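Local coordinates for Low molecular weight heat shock protein (Xanthomonas axonopodis pv. citri, PDB 3GT6) that probably acts as a molecular chaperone of the small heat shock (Hsp20/alpha-crystallin) family, assembling into oligomers and taking part in the stress response, at residues Phe73-Ser78 / Ile95-Arg100; Leu21-Pro26 / Leu42-Glu47; Ile33-Asp38 / Asp82-Ala87. All blocks are in the same frame, centred on the assembly; numbering follows the deposited sequence.

Contact 1 (Phe73-Ser78 / Ile95-Arg100)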
loop_
_atom_site.group_PDB
_atom_site.type_symbol
_atom_site.label_atom_id
_atom_site.label_comp_id
_atom_site.label_asym_id
_atom_site.label_seq_id
_atom_site.Cartn_x
_atom_site.Cartn_y
_atom_site.Cartn_z
ATOM N N PHE A 73 -13.888 2.076 -12.647
ATOM C CA PHE A 73 -15.128 2.144 -11.927
ATOM C C PHE A 73 -16.058 2.961 -12.807
ATOM O O PHE A 73 -15.618 3.919 -13.421
ATOM C CB PHE A 73 -14.867 2.832 -10.610
ATOM C CG PHE A 73 -13.832 2.115 -9.801
ATOM C CD1 PHE A 73 -14.138 0.906 -9.193
ATOM C CD2 PHE A 73 -12.518 2.575 -9.754
ATOM C CE1 PHE A 73 -13.168 0.172 -8.489
ATOM C CE2 PHE A 73 -11.549 1.830 -9.072
ATOM C CZ PHE A 73 -11.908 0.632 -8.419
ATOM N N ALA A 74 -17.327 2.556 -12.870
ATOM C CA ALA A 74 -18.246 3.192 -13.739
ATOM C C ALA A 74 -18.906 4.187 -12.810
ATOM O O ALA A 74 -19.845 3.861 -12.078
ATOM C CB ALA A 74 -19.241 2.138 -14.282
ATOM N N LEU A 75 -18.384 5.400 -12.766
ATOM C CA LEU A 75 -18.874 6.356 -11.823
ATOM C C LEU A 75 -20.196 6.955 -12.362
ATOM O O LEU A 75 -20.441 6.926 -13.558
ATOM C CB LEU A 75 -17.880 7.485 -11.628
ATOM C CG LEU A 75 -16.617 7.038 -10.860
ATOM C CD1 LEU A 75 -15.856 8.294 -10.530
ATOM C CD2 LEU A 75 -17.115 6.383 -9.620
ATOM N N PRO A 76 -21.030 7.493 -11.483
ATOM C CA PRO A 76 -22.291 8.114 -11.983
ATOM C C PRO A 76 -21.998 9.314 -12.876
ATOM O O PRO A 76 -20.887 9.882 -12.800
ATOM C CB PRO A 76 -23.003 8.588 -10.694
ATOM C CG PRO A 76 -22.392 7.717 -9.588
ATOM C CD PRO A 76 -20.905 7.559 -10.018
ATOM N N ASP A 77 -22.986 9.694 -13.698
ATOM C CA ASP A 77 -22.904 10.809 -14.637
ATOM C C ASP A 77 -22.604 12.129 -13.921
ATOM O O ASP A 77 -22.171 13.049 -14.568
ATOM C CB ASP A 77 -24.266 11.065 -15.293
ATOM C CG ASP A 77 -24.714 9.944 -16.140
ATOM O OD1 ASP A 77 -23.893 9.019 -16.414
ATOM O OD2 ASP A 77 -25.918 9.973 -16.498
ATOM N N SER A 78 -22.945 12.231 -12.627
ATOM C CA SER A 78 -22.706 13.444 -11.886
ATOM C C SER A 78 -21.238 13.736 -11.657
ATOM O O SER A 78 -20.914 14.887 -11.279
ATOM C CB SER A 78 -23.384 13.392 -10.529
ATOM O OG SER A 78 -22.814 12.350 -9.724
ATOM N N ILE A 95 -8.283 10.299 -5.056
ATOM C CA ILE A 95 -8.745 10.935 -6.250
ATOM C C ILE A 95 -10.070 11.607 -5.911
ATOM O O ILE A 95 -10.980 10.957 -5.447
ATOM C CB ILE A 95 -9.039 9.887 -7.293
ATOM C CG1 ILE A 95 -7.761 9.106 -7.560
ATOM C CG2 ILE A 95 -9.677 10.535 -8.518
ATOM C CD1 ILE A 95 -7.990 7.823 -8.342
ATOM N N ARG A 96 -10.166 12.899 -6.165
ATOM C CA ARG A 96 -11.308 13.670 -5.787
ATOM C C ARG A 96 -11.930 14.187 -7.037
ATOM O O ARG A 96 -11.233 14.652 -7.928
ATOM C CB ARG A 96 -10.849 14.804 -4.883
ATOM C CG ARG A 96 -10.179 14.308 -3.594
ATOM C CD ARG A 96 -9.681 15.505 -2.751
ATOM N NE ARG A 96 -10.836 16.179 -2.112
ATOM C CZ ARG A 96 -11.528 15.737 -1.042
ATOM N NH1 ARG A 96 -11.168 14.652 -0.399
ATOM N NH2 ARG A 96 -12.566 16.447 -0.572
ATOM N N ILE A 97 -13.238 14.023 -7.154
ATOM C CA ILE A 97 -13.933 14.398 -8.362
ATOM C C ILE A 97 -15.199 15.135 -7.921
ATOM O O ILE A 97 -16.076 14.560 -7.318
ATOM C CB ILE A 97 -14.334 13.220 -9.128
ATOM C CG1 ILE A 97 -13.148 12.241 -9.216
ATOM C CG2 ILE A 97 -14.783 13.691 -10.441
ATOM C CD1 ILE A 97 -13.434 10.992 -10.011
ATOM N N PRO A 98 -15.284 16.427 -8.193
ATOM C CA PRO A 98 -16.531 17.122 -7.869
ATOM C C PRO A 98 -17.654 16.599 -8.716
ATOM O O PRO A 98 -17.454 16.028 -9.785
ATOM C CB PRO A 98 -16.273 18.551 -8.283
ATOM C CG PRO A 98 -15.059 18.558 -9.129
ATOM C CD PRO A 98 -14.406 17.204 -9.076
ATOM N N LYS A 99 -18.853 16.748 -8.193
ATOM C CA LYS A 99 -20.030 16.496 -9.021
ATOM C C LYS A 99 -20.378 17.718 -9.841
ATOM O O LYS A 99 -20.188 18.856 -9.386
ATOM C CB LYS A 99 -21.186 16.156 -8.147
ATOM C CG LYS A 99 -21.010 14.948 -7.362
ATOM C CD LYS A 99 -22.310 14.762 -6.592
ATOM C CE LYS A 99 -22.241 13.498 -5.883
ATOM N NZ LYS A 99 -23.508 13.310 -5.220
ATOM N N ARG A 100 -20.837 17.459 -11.063
ATOM C CA ARG A 100 -21.425 18.425 -11.978
ATOM C C ARG A 100 -22.472 19.287 -11.242
ATOM O O ARG A 100 -23.157 18.812 -10.309
ATOM C CB ARG A 100 -22.067 17.694 -13.177
ATOM C CG ARG A 100 -21.012 17.067 -14.136
ATOM C CD ARG A 100 -21.514 16.212 -15.328
ATOM N NE ARG A 100 -20.410 15.341 -15.789
ATOM C CZ ARG A 100 -19.284 15.746 -16.440
ATOM N NH1 ARG A 100 -18.322 14.856 -16.770
ATOM N NH2 ARG A 100 -19.071 17.046 -16.746
#
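The carbonyl oxygen of Ser78 is gripped twice by the chain that follows strand 92-98. Arg100 N donates to Ser78 O at 2.6 Å with an N-H...O angle of 156°. Beside it, Lys99 CA makes a CA-H...O contact with the same Ser78 O at 2.9 Å. The two segments lie at one end of the beta sandwich of the alpha-crystallin domain: the chain leaving strand 67-74 of the three-stranded sheet crosses to meet the chain leaving strand 92-98 of the four-stranded sheet.

Arg100 adds a second grip. With CG beside the backbone N (chi1 -71°), an extended run to NE carries the edge of the guanidinium to Asp77 O, which lies in the plane of the group. The bond from Arg100 NE to Asp77 O, 3.1 Å long, is weak because the donor hydrogen points off line. One residue thus holds two successive carbonyls, with its backbone and with its side chain; farther out, its NH2 makes a weak, long ion pair with Asp80.

Lys99 runs extended past Ser78, its methylenes alongside the hydroxyl, with Lys99 CG 3.9 Å from Ser78 OG. Its ammonium goes on to Glu14, at the end of strand 10-14, with which it forms a salt bridge, and to the carbonyl of Val16 in the turn that follows, which accepts a hydrogen bond. The apolar side of the contact faces the sandwich interior, where Leu75 and Ile97 both also pack on Leu42. There the two side chains reach toward each other tip to tip, Leu75 CD1 touching Ile97 CD1 at 3.7 Å.

Contact 2 (Leu21-Pro26 / Leu42-Glu47)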
loop_
_atom_site.group_PDB
_atom_site.type_symbol
_atom_site.label_atom_id
_atom_site.label_comp_id
_atom_site.label_asym_id
_atom_site.label_seq_id
_atom_site.Cartn_x
_atom_site.Cartn_y
_atom_site.Cartn_z
ATOM N N LEU A 21 -12.120 8.612 -4.410
ATOM C CA LEU A 21 -11.623 7.242 -4.491
ATOM C C LEU A 21 -10.339 7.240 -3.753
ATOM O O LEU A 21 -9.526 8.142 -3.860
ATOM C CB LEU A 21 -11.395 6.751 -5.931
ATOM C CG LEU A 21 -12.563 6.769 -6.890
ATOM C CD1 LEU A 21 -12.771 8.198 -7.400
ATOM C CD2 LEU A 21 -12.302 5.828 -8.056
ATOM N N TYR A 22 -10.171 6.236 -2.930
ATOM C CA TYR A 22 -8.899 6.045 -2.229
ATOM C C TYR A 22 -8.339 4.720 -2.709
ATOM O O TYR A 22 -9.017 3.709 -2.544
ATOM C CB TYR A 22 -9.204 5.841 -0.743
ATOM C CG TYR A 22 -10.041 6.964 -0.164
ATOM C CD1 TYR A 22 -9.434 8.091 0.373
ATOM C CD2 TYR A 22 -11.444 6.875 -0.121
ATOM C CE1 TYR A 22 -10.172 9.132 0.914
ATOM C CE2 TYR A 22 -12.204 7.907 0.431
ATOM C CZ TYR A 22 -11.549 9.038 0.932
ATOM O OH TYR A 22 -12.254 10.064 1.477
ATOM N N ALA A 23 -7.135 4.711 -3.264
ATOM C CA ALA A 23 -6.591 3.525 -3.882
ATOM C C ALA A 23 -5.311 3.205 -3.132
ATOM O O ALA A 23 -4.432 4.075 -2.963
ATOM C CB ALA A 23 -6.280 3.808 -5.332
ATOM N N ASP A 24 -5.188 1.975 -2.655
ATOM C CA ASP A 24 -3.963 1.548 -1.981
ATOM C C ASP A 24 -3.054 1.126 -3.089
ATOM O O ASP A 24 -3.219 0.038 -3.697
ATOM C CB ASP A 24 -4.246 0.320 -1.100
ATOM C CG ASP A 24 -4.878 0.699 0.242
ATOM O OD1 ASP A 24 -4.978 1.875 0.571
ATOM O OD2 ASP A 24 -5.219 -0.178 1.007
ATOM N N LEU A 25 -2.062 1.971 -3.306
ATOM C CA LEU A 25 -1.102 1.792 -4.397
ATOM C C LEU A 25 0.264 1.927 -3.747
ATOM O O LEU A 25 1.037 2.808 -4.109
ATOM C CB LEU A 25 -1.321 2.877 -5.469
ATOM C CG LEU A 25 -2.655 2.652 -6.205
ATOM C CD1 LEU A 25 -2.998 3.741 -7.193
ATOM C CD2 LEU A 25 -2.573 1.332 -6.915
ATOM N N PRO A 26 0.574 1.032 -2.790
ATOM C CA PRO A 26 1.856 1.215 -2.146
ATOM C C PRO A 26 3.036 1.009 -3.139
ATOM O O PRO A 26 2.962 0.191 -4.041
ATOM C CB PRO A 26 1.888 0.095 -1.098
ATOM C CG PRO A 26 0.831 -0.970 -1.588
ATOM C CD PRO A 26 -0.219 -0.092 -2.223
ATOM N N LEU A 42 -13.982 5.788 -14.581
ATOM C CA LEU A 42 -12.764 6.273 -13.927
ATOM C C LEU A 42 -11.727 5.171 -14.008
ATOM O O LEU A 42 -11.987 4.047 -13.535
ATOM C CB LEU A 42 -13.098 6.588 -12.465
ATOM C CG LEU A 42 -12.075 7.349 -11.606
ATOM C CD1 LEU A 42 -10.939 6.465 -11.210
ATOM C CD2 LEU A 42 -11.547 8.565 -12.330
ATOM N N SER A 43 -10.564 5.430 -14.575
ATOM C CA SER A 43 -9.530 4.425 -14.495
ATOM C C SER A 43 -8.365 4.890 -13.690
ATOM O O SER A 43 -7.985 6.098 -13.639
ATOM C CB SER A 43 -8.955 4.012 -15.893
ATOM O OG SER A 43 -10.022 3.805 -16.749
ATOM N N ILE A 44 -7.730 3.910 -13.101
ATOM C CA ILE A 44 -6.542 4.173 -12.319
ATOM C C ILE A 44 -5.551 3.141 -12.801
ATOM O O ILE A 44 -5.784 1.948 -12.693
ATOM C CB ILE A 44 -6.740 3.880 -10.850
ATOM C CG1 ILE A 44 -8.012 4.559 -10.357
ATOM C CG2 ILE A 44 -5.386 4.200 -10.056
ATOM C CD1 ILE A 44 -8.334 4.305 -8.805
ATOM N N ARG A 45 -4.494 3.579 -13.436
ATOM C CA ARG A 45 -3.636 2.529 -13.970
ATOM C C ARG A 45 -2.212 2.910 -13.833
ATOM O O ARG A 45 -1.873 4.108 -13.686
ATOM C CB ARG A 45 -3.991 2.172 -15.423
ATOM C CG ARG A 45 -3.859 3.259 -16.356
ATOM C CD ARG A 45 -4.512 2.903 -17.781
ATOM N NE ARG A 45 -3.931 1.664 -18.314
ATOM C CZ ARG A 45 -4.097 1.227 -19.575
ATOM N NH1 ARG A 45 -4.815 1.937 -20.450
ATOM N NH2 ARG A 45 -3.539 0.088 -19.970
ATOM N N GLY A 46 -1.369 1.886 -13.923
ATOM C CA GLY A 46 0.031 2.132 -13.803
ATOM C C GLY A 46 0.684 0.807 -13.596
ATOM O O GLY A 46 0.102 -0.220 -13.862
ATOM N N GLU A 47 1.905 0.835 -13.136
ATOM C CA GLU A 47 2.612 -0.382 -13.040
ATOM C C GLU A 47 3.459 -0.352 -11.812
ATOM O O GLU A 47 4.275 0.502 -11.645
ATOM C CB GLU A 47 3.464 -0.600 -14.278
ATOM C CG GLU A 47 4.023 -1.991 -14.268
ATOM C CD GLU A 47 5.028 -2.223 -15.345
ATOM O OE1 GLU A 47 4.947 -1.573 -16.385
ATOM O OE2 GLU A 47 5.906 -3.062 -15.127
#
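Leu21, Ala23 and Leu25 meet Leu42 and Ile44 through aliphatic carbon alone, with no flat group on either side of the interface. The ring that adjoins the contact is that of Phe73, which packs against Leu21 from strand 67-74. Strands 18-24 and 41-48 come from different sheets of the beta sandwich and pack face to face; over residues 21-24 and 42-47 their axes approach to 10.2 Å and their directions are only 21° from parallel.

Leu21 and Leu42 approach tip to tip, and Leu21 CD2 lies 3.5 Å from Leu42 CD1, tighter than usual for two methyls. Leu42 has CG anti to the backbone N (chi1 -169°), whereas Leu21 carries its CG beside the N, and the two branches converge from opposite sheets.

Ile44 is the wedge in the middle. Its two branches diverge: CD1 goes to Ala23, with CB of Ala23 4.1 Å from Ile44 CD1, and also nears Leu21; CG2 turns the other way, 3.8 Å from Leu25 CD1, where the two side chains meet at a slant. Ile95 of strand 92-98 and Ile33 also border Ile44.

On the outer side of strand 18-24, Asp24 forms salt bridges with Arg48 and Arg64 of the second subunit. Since no hydrogen bond joins the two segments and every touching residue is buried, the sheets are held here by van der Waals packing of aliphatic side chains, as in the core of an immunoglobulin-like sandwich.

Contact 3 (Ile33-Asp38 / Asp82-Ala87)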
loop_
_atom_site.group_PDB
_atom_site.type_symbol
_atom_site.label_atom_id
_atom_site.label_comp_id
_atom_site.label_asym_id
_atom_site.label_seq_id
_atom_site.Cartn_x
_atom_site.Cartn_y
_atom_site.Cartn_z
ATOM N N ILE A 33 1.125 7.224 -11.709
ATOM C CA ILE A 33 -0.181 6.549 -11.651
ATOM C C ILE A 33 -1.089 7.362 -12.526
ATOM O O ILE A 33 -1.269 8.567 -12.299
ATOM C CB ILE A 33 -0.834 6.525 -10.243
ATOM C CG1 ILE A 33 0.012 5.728 -9.291
ATOM C CG2 ILE A 33 -2.244 5.853 -10.339
ATOM C CD1 ILE A 33 -0.343 6.034 -7.844
ATOM N N GLU A 34 -1.662 6.722 -13.526
ATOM C CA GLU A 34 -2.512 7.484 -14.419
ATOM C C GLU A 34 -3.973 7.377 -13.963
ATOM O O GLU A 34 -4.511 6.287 -13.794
ATOM C CB GLU A 34 -2.331 6.958 -15.850
ATOM C CG GLU A 34 -3.206 7.675 -16.857
ATOM C CD GLU A 34 -3.234 6.893 -18.176
ATOM O OE1 GLU A 34 -2.302 7.101 -18.939
ATOM O OE2 GLU A 34 -4.146 6.053 -18.408
ATOM N N VAL A 35 -4.609 8.518 -13.825
ATOM C CA VAL A 35 -5.970 8.563 -13.395
ATOM C C VAL A 35 -6.735 9.345 -14.428
ATOM O O VAL A 35 -6.467 10.536 -14.629
ATOM C CB VAL A 35 -6.096 9.318 -12.046
ATOM C CG1 VAL A 35 -7.550 9.503 -11.694
ATOM C CG2 VAL A 35 -5.361 8.574 -10.964
ATOM N N GLN A 36 -7.696 8.713 -15.073
ATOM C CA GLN A 36 -8.497 9.468 -16.022
ATOM C C GLN A 36 -9.871 8.948 -16.048
ATOM O O GLN A 36 -10.136 7.876 -15.505
ATOM C CB GLN A 36 -7.939 9.437 -17.419
ATOM C CG GLN A 36 -7.618 8.128 -17.928
ATOM C CD GLN A 36 -6.780 8.306 -19.185
ATOM O OE1 GLN A 36 -5.684 8.898 -19.148
ATOM N NE2 GLN A 36 -7.320 7.866 -20.314
ATOM N N MET A 37 -10.758 9.783 -16.548
ATOM C CA MET A 37 -12.123 9.383 -16.818
ATOM C C MET A 37 -12.378 9.474 -18.288
ATOM O O MET A 37 -12.009 10.447 -18.954
ATOM C CB MET A 37 -13.113 10.316 -16.128
ATOM C CG MET A 37 -13.611 9.773 -14.884
ATOM S SD MET A 37 -14.758 10.818 -14.040
ATOM C CE MET A 37 -16.256 10.198 -14.714
ATOM N N ASP A 38 -13.078 8.491 -18.799
ATOM C CA ASP A 38 -13.385 8.484 -20.180
ATOM C C ASP A 38 -14.777 7.895 -20.253
ATOM O O ASP A 38 -15.010 6.773 -19.812
ATOM C CB ASP A 38 -12.365 7.631 -20.944
ATOM C CG ASP A 38 -12.633 7.639 -22.482
ATOM O OD1 ASP A 38 -13.048 8.704 -23.035
ATOM O OD2 ASP A 38 -12.445 6.577 -23.105
ATOM N N ASP A 82 -13.991 16.631 -15.662
ATOM C CA ASP A 82 -13.005 17.714 -15.767
ATOM C C ASP A 82 -12.487 18.246 -14.430
ATOM O O ASP A 82 -11.728 19.192 -14.415
ATOM C CB ASP A 82 -13.599 18.848 -16.581
ATOM C CG ASP A 82 -14.023 18.389 -17.961
ATOM O OD1 ASP A 82 -13.172 17.885 -18.684
ATOM O OD2 ASP A 82 -15.205 18.527 -18.300
ATOM N N GLY A 83 -12.834 17.621 -13.316
ATOM C CA GLY A 83 -12.523 18.218 -12.011
ATOM C C GLY A 83 -11.645 17.317 -11.241
ATOM O O GLY A 83 -11.419 17.519 -10.059
ATOM N N ILE A 84 -11.140 16.291 -11.887
ATOM C CA ILE A 84 -10.472 15.268 -11.116
ATOM C C ILE A 84 -9.186 15.843 -10.545
ATOM O O ILE A 84 -8.439 16.506 -11.283
ATOM C CB ILE A 84 -10.081 14.090 -12.017
ATOM C CG1 ILE A 84 -11.321 13.480 -12.693
ATOM C CG2 ILE A 84 -9.295 13.059 -11.211
ATOM C CD1 ILE A 84 -10.996 12.490 -13.761
ATOM N N THR A 85 -8.935 15.681 -9.248
ATOM C CA THR A 85 -7.544 15.775 -8.770
ATOM C C THR A 85 -7.109 14.437 -8.234
ATOM O O THR A 85 -7.951 13.643 -7.882
ATOM C CB THR A 85 -7.357 16.771 -7.641
ATOM O OG1 THR A 85 -8.324 16.484 -6.668
ATOM C CG2 THR A 85 -7.560 18.223 -8.140
ATOM N N ALA A 86 -5.798 14.202 -8.121
ATOM C CA ALA A 86 -5.324 12.903 -7.621
ATOM C C ALA A 86 -4.028 13.202 -6.917
ATOM O O ALA A 86 -3.194 13.875 -7.487
ATOM C CB ALA A 86 -5.058 11.956 -8.801
ATOM N N ALA A 87 -3.911 12.800 -5.655
ATOM C CA ALA A 87 -2.750 13.110 -4.841
ATOM C C ALA A 87 -2.565 11.932 -3.891
ATOM O O ALA A 87 -3.530 11.351 -3.435
ATOM C CB ALA A 87 -2.976 14.447 -4.032
#
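Ile84 lies slantwise to both Val35 and Met37, so that the isoleucine spans two successive inward-facing residues of strand 34-38. The branches of Ile84 divide the work. CG2 approaches Val35, with Ile84 CG2 4.0 Å from Val35 CG1; the longer arm, CG1 and CD1, stands beside the N (chi1 -59°) and carries its terminal methyl under the backbone of strand 34-38, where Ile84 CD1 comes within 3.8 Å of Met37 CB and 3.9 Å of Met37 N.

Met37 lies over that methyl along much of its length. Its CG is also near Ile84 CD1, and the sulfur SD is 4.1 Å from it. A bend about the CG-SD bond (chi3 92°) then takes Met37 CE away, to 5.8 Å from Ile84 CD1. Met37 also packs on Ala79, Ala81 and, in strand 41-48, Leu42.

Val35 uses its two methyls on two partners. While CG1 meets the isoleucine, CG2 faces the next inward residue of the other strand, with Val35 CG2 4.0 Å from Ala86 CB. Gln36 and Thr85 start away from the interface, and no hydrogen bond crosses it; each strand is bonded to its own sheet instead, Gln36 with Ser43 and Thr85 with Arg96.

Strands 34-38 and 85-89 are the outermost on this side of their respective sheets, and their facing side chains close one edge of the sandwich. This edge probably corresponds to the hydrophobic groove between strands β4 and β8 of small heat shock proteins, which in relatives receives the I-X-I/V motif of a partner's C-terminal extension.

In the fold
All three contacts join the same two sheets of the alpha-crystallin sandwich. Contact 2 sits about 1 Å from the centre of the chain, contact 3 at the edge and contact 1 at an end; centres are about 15 Å apart for contacts 1 and 2, and about 10 Å for the other pairs. Along the sequence, contact 2 closes before contact 1 opens, whereas contact 3 interleaves with both. Backbone hydrogen bonds tie them together: Phe73 with Leu42, Ile95 with Leu21, Arg96 with Thr85, Glu34 with Arg45. Through Ile44, Ile95 and Ile84 the buried centre continues into the apolar edge, which probably serves partner binding, as in relatives.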